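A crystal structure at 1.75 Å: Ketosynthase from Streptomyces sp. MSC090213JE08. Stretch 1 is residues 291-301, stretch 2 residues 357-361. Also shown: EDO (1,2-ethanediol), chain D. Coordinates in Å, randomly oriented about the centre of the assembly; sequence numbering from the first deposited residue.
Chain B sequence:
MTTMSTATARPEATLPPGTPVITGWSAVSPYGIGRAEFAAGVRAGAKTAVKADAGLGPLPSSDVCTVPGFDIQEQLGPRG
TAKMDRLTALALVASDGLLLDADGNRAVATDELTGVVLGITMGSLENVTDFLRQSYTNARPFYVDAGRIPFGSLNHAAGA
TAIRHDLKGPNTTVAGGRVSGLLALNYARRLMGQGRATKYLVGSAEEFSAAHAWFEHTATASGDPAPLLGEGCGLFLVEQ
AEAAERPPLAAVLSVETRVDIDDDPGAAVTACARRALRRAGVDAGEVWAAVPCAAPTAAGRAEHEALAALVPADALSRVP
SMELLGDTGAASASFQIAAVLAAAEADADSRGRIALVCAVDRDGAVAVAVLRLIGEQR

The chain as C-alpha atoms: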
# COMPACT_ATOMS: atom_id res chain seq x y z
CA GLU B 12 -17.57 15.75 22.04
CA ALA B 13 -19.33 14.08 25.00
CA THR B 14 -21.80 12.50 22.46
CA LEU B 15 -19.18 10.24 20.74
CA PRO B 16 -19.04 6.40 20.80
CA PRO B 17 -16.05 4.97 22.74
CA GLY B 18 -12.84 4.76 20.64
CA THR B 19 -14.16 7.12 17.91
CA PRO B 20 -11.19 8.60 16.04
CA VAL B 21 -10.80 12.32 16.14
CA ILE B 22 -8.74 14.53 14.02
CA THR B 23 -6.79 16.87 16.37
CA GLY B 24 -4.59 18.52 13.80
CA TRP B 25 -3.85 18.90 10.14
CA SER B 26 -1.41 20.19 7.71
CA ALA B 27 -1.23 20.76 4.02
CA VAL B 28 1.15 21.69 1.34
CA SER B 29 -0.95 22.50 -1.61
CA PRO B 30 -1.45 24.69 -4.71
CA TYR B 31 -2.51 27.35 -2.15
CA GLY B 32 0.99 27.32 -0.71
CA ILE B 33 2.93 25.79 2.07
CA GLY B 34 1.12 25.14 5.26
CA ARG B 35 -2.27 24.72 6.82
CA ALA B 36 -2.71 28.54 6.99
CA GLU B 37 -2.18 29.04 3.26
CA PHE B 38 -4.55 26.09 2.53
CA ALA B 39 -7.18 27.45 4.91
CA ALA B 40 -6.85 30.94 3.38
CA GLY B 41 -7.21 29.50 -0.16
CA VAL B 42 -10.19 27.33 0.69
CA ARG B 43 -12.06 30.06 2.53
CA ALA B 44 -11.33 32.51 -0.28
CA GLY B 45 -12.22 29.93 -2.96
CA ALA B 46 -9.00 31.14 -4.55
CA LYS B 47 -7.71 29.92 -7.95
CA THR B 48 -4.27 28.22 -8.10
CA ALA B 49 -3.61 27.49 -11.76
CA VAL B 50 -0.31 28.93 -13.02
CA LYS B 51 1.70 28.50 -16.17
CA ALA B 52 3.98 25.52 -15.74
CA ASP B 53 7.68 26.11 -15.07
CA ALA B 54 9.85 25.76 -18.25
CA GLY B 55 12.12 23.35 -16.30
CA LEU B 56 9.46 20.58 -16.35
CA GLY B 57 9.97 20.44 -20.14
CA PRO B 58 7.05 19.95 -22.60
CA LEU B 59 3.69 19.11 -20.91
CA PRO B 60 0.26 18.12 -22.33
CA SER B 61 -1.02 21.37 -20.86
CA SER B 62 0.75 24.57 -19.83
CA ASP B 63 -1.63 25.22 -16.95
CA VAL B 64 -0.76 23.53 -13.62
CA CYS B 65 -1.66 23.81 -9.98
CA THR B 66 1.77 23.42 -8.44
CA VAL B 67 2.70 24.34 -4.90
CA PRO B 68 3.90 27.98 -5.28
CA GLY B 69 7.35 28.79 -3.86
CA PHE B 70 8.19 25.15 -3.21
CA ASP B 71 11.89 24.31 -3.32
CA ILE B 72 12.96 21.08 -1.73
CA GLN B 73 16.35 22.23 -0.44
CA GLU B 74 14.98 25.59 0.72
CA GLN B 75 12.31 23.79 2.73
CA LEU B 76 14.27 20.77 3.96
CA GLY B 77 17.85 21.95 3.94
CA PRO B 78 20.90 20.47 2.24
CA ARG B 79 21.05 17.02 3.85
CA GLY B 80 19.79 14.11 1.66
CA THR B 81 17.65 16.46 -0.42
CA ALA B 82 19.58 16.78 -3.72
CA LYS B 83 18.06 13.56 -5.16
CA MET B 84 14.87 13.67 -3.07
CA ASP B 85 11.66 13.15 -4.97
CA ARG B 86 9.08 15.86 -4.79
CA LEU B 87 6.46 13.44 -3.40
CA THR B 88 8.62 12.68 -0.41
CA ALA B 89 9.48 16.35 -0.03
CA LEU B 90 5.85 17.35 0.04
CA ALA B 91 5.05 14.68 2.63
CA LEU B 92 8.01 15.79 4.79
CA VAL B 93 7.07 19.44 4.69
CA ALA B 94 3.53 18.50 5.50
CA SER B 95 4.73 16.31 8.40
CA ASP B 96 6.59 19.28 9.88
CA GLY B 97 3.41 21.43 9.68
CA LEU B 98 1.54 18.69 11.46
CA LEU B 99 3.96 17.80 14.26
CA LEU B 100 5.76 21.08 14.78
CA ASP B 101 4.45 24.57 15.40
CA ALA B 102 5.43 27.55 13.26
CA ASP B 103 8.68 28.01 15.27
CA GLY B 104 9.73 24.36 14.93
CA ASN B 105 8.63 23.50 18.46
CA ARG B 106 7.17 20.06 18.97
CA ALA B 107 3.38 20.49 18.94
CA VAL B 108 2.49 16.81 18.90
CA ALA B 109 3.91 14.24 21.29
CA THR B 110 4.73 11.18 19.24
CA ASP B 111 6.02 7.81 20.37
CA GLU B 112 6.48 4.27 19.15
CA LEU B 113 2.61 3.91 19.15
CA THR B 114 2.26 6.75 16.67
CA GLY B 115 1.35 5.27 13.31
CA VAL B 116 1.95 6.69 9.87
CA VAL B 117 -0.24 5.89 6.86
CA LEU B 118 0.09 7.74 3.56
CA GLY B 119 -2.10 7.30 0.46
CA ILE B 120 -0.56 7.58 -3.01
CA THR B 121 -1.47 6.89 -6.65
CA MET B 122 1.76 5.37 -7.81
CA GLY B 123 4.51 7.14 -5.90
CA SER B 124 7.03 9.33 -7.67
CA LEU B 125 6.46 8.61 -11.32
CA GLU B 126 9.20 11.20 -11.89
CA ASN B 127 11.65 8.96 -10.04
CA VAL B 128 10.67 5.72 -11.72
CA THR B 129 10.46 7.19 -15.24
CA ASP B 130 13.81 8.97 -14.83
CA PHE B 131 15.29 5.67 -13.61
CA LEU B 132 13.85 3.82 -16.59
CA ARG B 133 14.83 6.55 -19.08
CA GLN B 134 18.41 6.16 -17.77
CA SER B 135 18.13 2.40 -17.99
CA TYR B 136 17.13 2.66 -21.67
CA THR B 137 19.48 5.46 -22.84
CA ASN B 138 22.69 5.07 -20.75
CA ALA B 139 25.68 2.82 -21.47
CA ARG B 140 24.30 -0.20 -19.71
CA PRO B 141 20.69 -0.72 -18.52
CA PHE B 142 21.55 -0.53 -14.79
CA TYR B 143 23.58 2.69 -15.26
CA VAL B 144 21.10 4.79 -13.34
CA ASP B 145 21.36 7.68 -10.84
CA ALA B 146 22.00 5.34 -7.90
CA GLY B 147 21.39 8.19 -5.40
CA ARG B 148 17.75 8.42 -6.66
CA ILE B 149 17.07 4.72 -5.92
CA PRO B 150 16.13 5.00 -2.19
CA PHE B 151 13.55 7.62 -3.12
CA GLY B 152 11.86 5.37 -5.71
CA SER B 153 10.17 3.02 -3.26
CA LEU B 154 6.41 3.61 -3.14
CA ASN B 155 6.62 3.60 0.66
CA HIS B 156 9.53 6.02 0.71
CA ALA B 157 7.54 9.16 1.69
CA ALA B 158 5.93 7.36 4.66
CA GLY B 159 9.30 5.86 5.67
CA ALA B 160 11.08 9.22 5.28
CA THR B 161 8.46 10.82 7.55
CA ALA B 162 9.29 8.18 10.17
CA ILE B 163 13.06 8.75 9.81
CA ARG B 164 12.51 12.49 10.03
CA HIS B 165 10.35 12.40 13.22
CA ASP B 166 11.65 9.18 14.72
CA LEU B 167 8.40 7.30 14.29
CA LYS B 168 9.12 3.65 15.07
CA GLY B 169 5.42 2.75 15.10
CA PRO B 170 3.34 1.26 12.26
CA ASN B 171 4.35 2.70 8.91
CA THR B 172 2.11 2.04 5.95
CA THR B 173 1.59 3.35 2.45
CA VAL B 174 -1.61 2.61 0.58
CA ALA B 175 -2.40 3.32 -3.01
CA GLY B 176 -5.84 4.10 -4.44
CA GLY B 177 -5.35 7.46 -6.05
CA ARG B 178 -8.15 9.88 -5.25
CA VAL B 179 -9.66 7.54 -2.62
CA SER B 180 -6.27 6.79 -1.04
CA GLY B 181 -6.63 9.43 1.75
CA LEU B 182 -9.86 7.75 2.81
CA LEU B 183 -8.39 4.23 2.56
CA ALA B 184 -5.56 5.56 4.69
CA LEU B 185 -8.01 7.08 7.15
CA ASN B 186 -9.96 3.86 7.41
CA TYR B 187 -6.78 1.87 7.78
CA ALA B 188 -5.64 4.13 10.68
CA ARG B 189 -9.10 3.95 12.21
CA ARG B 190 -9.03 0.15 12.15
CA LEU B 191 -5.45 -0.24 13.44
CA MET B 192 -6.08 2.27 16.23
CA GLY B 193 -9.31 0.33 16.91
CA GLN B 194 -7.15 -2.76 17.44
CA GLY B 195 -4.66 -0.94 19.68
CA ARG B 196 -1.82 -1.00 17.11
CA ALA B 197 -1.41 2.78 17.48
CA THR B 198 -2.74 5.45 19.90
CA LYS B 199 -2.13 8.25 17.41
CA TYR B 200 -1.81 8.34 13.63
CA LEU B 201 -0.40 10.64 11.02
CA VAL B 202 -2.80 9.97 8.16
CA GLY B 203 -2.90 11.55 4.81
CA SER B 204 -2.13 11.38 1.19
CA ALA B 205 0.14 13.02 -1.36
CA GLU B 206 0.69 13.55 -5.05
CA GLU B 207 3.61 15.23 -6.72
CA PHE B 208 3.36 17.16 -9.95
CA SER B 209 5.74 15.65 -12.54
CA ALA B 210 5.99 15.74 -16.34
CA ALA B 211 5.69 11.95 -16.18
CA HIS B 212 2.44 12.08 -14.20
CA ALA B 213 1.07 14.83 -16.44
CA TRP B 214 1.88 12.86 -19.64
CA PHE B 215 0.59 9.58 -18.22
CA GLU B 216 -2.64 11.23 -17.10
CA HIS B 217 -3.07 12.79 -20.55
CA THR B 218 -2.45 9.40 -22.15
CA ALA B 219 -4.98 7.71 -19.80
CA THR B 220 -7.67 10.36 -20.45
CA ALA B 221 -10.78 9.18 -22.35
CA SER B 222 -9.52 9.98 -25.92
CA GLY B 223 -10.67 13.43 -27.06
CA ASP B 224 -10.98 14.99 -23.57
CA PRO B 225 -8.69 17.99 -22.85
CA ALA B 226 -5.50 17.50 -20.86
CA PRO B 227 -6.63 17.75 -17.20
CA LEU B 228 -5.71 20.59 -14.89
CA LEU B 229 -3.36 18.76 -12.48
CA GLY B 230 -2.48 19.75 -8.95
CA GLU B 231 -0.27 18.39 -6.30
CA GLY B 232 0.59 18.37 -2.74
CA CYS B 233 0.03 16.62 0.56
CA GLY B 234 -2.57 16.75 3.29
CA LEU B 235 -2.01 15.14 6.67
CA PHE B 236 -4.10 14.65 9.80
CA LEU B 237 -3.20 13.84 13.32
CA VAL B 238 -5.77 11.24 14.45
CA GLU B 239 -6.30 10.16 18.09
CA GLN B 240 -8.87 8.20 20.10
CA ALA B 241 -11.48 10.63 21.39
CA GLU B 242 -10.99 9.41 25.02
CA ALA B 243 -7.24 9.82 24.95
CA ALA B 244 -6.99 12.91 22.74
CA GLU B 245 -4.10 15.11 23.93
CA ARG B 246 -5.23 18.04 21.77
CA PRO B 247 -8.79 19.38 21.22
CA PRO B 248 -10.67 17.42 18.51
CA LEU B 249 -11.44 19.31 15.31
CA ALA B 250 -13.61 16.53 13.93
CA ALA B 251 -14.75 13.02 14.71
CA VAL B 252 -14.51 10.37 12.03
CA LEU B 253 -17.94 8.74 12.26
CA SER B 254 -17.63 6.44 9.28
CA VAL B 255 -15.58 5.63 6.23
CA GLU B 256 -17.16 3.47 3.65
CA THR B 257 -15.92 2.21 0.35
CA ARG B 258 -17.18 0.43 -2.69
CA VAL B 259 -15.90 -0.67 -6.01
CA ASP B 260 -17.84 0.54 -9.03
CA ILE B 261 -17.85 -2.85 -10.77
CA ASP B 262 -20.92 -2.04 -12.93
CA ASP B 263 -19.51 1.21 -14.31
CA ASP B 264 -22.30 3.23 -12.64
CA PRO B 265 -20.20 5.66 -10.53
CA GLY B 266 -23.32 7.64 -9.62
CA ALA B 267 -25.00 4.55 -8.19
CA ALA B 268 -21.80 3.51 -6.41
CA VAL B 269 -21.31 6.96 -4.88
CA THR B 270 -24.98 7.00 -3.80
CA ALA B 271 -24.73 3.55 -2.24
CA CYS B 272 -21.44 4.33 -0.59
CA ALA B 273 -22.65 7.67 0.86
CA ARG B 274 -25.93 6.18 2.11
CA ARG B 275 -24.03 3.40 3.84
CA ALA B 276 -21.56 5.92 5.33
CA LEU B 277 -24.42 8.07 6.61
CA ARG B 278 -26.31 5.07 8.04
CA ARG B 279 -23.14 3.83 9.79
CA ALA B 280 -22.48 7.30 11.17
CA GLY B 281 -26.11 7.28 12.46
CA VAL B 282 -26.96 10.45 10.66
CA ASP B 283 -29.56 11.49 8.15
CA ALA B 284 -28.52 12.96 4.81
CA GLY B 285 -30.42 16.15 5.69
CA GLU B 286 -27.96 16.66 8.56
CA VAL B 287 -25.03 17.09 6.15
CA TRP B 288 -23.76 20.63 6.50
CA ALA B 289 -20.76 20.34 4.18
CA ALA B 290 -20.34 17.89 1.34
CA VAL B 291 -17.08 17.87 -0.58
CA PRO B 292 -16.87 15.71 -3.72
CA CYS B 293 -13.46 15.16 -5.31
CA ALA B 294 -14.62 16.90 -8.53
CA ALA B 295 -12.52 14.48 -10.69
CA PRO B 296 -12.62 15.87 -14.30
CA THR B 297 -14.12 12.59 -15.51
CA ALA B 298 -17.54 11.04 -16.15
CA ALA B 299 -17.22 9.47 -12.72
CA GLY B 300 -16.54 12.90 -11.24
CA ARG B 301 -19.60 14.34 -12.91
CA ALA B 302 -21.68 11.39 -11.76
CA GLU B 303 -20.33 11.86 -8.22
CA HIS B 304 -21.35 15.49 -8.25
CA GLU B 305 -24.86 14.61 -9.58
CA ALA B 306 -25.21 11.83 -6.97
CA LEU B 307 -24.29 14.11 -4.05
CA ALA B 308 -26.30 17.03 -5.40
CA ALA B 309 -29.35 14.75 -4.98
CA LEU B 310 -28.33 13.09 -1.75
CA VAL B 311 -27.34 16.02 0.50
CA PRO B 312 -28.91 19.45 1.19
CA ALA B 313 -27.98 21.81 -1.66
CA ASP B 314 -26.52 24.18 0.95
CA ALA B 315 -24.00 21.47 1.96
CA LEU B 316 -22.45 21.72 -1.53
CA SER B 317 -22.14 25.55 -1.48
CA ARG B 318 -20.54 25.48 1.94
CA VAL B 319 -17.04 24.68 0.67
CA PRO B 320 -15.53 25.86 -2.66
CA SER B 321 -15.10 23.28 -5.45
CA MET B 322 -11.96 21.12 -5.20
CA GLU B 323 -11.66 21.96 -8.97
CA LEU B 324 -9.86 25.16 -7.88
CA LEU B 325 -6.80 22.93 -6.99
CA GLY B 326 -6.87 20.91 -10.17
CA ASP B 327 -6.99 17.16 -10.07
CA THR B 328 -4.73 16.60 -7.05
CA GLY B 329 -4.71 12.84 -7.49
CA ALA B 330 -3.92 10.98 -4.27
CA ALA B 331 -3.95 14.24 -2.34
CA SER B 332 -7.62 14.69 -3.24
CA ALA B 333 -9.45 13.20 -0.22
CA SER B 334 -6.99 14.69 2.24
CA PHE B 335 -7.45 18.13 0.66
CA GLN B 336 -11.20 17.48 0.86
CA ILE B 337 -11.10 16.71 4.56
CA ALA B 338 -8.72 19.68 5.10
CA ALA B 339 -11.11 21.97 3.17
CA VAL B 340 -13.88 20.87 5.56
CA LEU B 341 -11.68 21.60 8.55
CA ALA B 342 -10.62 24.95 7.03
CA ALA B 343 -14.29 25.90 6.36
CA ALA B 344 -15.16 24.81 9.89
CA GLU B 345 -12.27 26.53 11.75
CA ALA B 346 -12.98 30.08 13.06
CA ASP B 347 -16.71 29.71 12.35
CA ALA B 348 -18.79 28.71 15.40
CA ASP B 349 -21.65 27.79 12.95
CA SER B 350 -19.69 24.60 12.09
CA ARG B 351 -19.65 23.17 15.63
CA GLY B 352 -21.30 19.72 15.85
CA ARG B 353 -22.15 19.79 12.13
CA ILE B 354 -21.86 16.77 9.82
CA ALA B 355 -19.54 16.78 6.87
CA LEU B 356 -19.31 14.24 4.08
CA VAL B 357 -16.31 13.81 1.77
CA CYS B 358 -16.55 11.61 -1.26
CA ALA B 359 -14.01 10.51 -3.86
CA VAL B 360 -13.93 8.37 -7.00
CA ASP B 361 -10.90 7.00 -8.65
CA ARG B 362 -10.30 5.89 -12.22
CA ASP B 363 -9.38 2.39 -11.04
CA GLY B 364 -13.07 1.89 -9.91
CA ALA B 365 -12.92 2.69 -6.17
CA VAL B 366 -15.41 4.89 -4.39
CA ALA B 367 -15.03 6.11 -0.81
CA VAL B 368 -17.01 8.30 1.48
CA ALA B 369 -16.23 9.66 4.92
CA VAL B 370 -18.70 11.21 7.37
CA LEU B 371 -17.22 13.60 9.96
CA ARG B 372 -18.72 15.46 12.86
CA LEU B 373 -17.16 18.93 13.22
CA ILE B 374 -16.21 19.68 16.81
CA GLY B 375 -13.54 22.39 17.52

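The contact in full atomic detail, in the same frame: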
# COMPACT_ATOMS: atom_id res chain seq x y z
N VAL B 291 -18.22 17.54 0.23
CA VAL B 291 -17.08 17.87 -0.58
C VAL B 291 -16.74 16.68 -1.45
O VAL B 291 -16.13 15.72 -1.01
CB VAL B 291 -15.87 18.32 0.25
CG1 VAL B 291 -14.77 18.74 -0.67
CG2 VAL B 291 -16.23 19.45 1.21
N PRO B 292 -17.21 16.72 -2.72
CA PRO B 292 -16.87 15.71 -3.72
C PRO B 292 -15.45 15.96 -4.20
O PRO B 292 -14.95 17.05 -4.03
CB PRO B 292 -17.89 15.95 -4.86
CG PRO B 292 -18.46 17.31 -4.62
CD PRO B 292 -18.12 17.74 -3.21
N CYS B 293 -14.83 14.98 -4.87
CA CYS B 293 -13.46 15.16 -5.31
C CYS B 293 -13.40 15.99 -6.60
O CYS B 293 -12.36 16.48 -6.97
CB CYS B 293 -12.74 13.84 -5.51
SG CYS B 293 -13.43 12.81 -6.83
N ALA B 294 -14.51 16.06 -7.31
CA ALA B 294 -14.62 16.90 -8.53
C ALA B 294 -13.64 16.41 -9.62
O ALA B 294 -13.11 17.21 -10.38
CB ALA B 294 -14.36 18.33 -8.16
N ALA B 295 -13.37 15.09 -9.66
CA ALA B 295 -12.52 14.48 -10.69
C ALA B 295 -13.05 14.95 -12.04
O ALA B 295 -14.25 14.95 -12.23
CB ALA B 295 -12.59 12.99 -10.62
N PRO B 296 -12.18 15.33 -13.01
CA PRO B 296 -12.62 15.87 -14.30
C PRO B 296 -12.93 14.72 -15.28
O PRO B 296 -12.34 14.63 -16.35
CB PRO B 296 -11.41 16.74 -14.68
CG PRO B 296 -10.25 15.90 -14.21
CD PRO B 296 -10.71 15.32 -12.88
N THR B 297 -13.85 13.84 -14.87
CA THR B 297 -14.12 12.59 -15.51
C THR B 297 -15.63 12.38 -15.45
O THR B 297 -16.31 13.12 -14.74
CB THR B 297 -13.36 11.43 -14.85
OG1 THR B 297 -13.85 11.28 -13.52
CG2 THR B 297 -11.86 11.62 -14.87
N ALA B 298 -16.13 11.39 -16.19
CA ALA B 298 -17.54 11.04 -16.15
C ALA B 298 -17.91 10.66 -14.72
O ALA B 298 -18.98 10.97 -14.25
CB ALA B 298 -17.84 9.92 -17.11
N ALA B 299 -16.99 9.94 -14.06
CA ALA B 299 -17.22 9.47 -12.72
C ALA B 299 -17.33 10.67 -11.78
O ALA B 299 -18.11 10.64 -10.86
CB ALA B 299 -16.16 8.49 -12.32
N GLY B 300 -16.50 11.68 -11.99
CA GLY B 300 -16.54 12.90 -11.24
C GLY B 300 -17.86 13.62 -11.40
O GLY B 300 -18.42 14.19 -10.44
N ARG B 301 -18.35 13.67 -12.65
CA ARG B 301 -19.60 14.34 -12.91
C ARG B 301 -20.74 13.57 -12.24
O ARG B 301 -21.62 14.20 -11.71
CB ARG B 301 -19.83 14.50 -14.41
CG ARG B 301 -18.94 15.57 -15.02
CD ARG B 301 -19.07 15.73 -16.54
NE ARG B 301 -18.78 14.51 -17.29
CZ ARG B 301 -17.59 14.12 -17.75
NH1 ARG B 301 -16.48 14.78 -17.46
NH2 ARG B 301 -17.52 13.05 -18.51
N VAL B 357 -17.30 13.68 2.85
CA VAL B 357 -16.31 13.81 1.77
C VAL B 357 -16.40 12.54 0.92
O VAL B 357 -16.62 11.49 1.43
CB VAL B 357 -14.88 14.06 2.29
CG1 VAL B 357 -14.85 15.28 3.18
CG2 VAL B 357 -14.29 12.87 2.99
N CYS B 358 -16.33 12.70 -0.39
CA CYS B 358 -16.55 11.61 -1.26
C CYS B 358 -15.45 11.68 -2.32
O CYS B 358 -15.09 12.79 -2.78
CB CYS B 358 -17.93 11.74 -1.94
SG CYS B 358 -18.18 10.37 -3.08
N ALA B 359 -14.93 10.54 -2.74
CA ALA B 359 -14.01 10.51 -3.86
C ALA B 359 -14.25 9.27 -4.70
O ALA B 359 -14.73 8.27 -4.21
CB ALA B 359 -12.58 10.54 -3.41
N VAL B 360 -13.90 9.42 -5.99
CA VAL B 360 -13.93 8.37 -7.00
C VAL B 360 -12.59 8.37 -7.72
O VAL B 360 -11.99 9.37 -7.92
CB VAL B 360 -15.10 8.57 -7.98
CG1 VAL B 360 -16.39 8.54 -7.21
CG2 VAL B 360 -14.99 9.87 -8.78
N ASP B 361 -12.16 7.17 -8.06
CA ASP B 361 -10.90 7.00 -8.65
C ASP B 361 -11.10 6.27 -9.96
O ASP B 361 -12.05 5.47 -10.13
CB ASP B 361 -9.98 6.29 -7.66
CG ASP B 361 -8.57 6.18 -8.19
OD1 ASP B 361 -7.92 7.24 -8.31
OD2 ASP B 361 -8.15 5.04 -8.52
C1 EDO D . -12.92 8.00 -13.33
O1 EDO D . -12.29 9.08 -12.59
C2 EDO D . -12.75 7.96 -14.85
O2 EDO D . -14.07 7.72 -15.33

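When a segment leaves a β-sheet, the amides of the strand beside it lose their backbone partners, and a side chain can take over where the backbone turns away. The contact between residues 291-301 and 357-361 of this ketosynthase illustrates the principle. It begins as ordinary sheet: Val-291 and Val-357 form a parallel bridge, their side chains on the same face with Val-291 CB 4.3 Å from Val-357 CG1. Cys-358 N donates to Val-291 O at 3.1 Å and 160°, and the same carbonyl receives a CA-H...O contact from Val-357 CA at 3.4 Å.

At Cys-293 the pairing is not continued. Cys-293 N lies 3.0 Å from Cys-358 O, yet the angle is too poor for a hydrogen bond; proximity alone is insufficient. Cys-358 O does receive a CA-H...O contact from Pro-292 CA, at 3.5 Å.

The next amide on this side of the strand, Val-360 N, is satisfied by sulfur. Cys-293, in the p rotamer, presents SG to Val-360 N at 3.5 Å and 165°, a length reasonable for the large, diffuse sulfur atom. Ala-295 N also donates to Cys-293 SG, weakly, at 3.6 Å, so one thiol serves an amide from each stretch. Around this polar link the packing is apolar: Cys-293 CB meets Ala-359 CB at 3.9 Å, and Val-360 CG2 approaches Cys-293 SG at 3.9 Å, Ala-299 CB at 4.0 Å and Ala-295 CB at 4.3 Å.

The helix that follows solves its own version of the problem. Thr-297 occupies the N-cap, its OG1 accepting from Gly-300 N at 3.1 Å, while Thr-297 O accepts from Arg-301 N at 3.0 Å. Thr-297 OG1 is also hydrogen-bonded to O1 of the bound 1,2-ethanediol at 2.9 Å, so the capping hydroxyl engages both the helix and a diol probably from the crystallisation liquor.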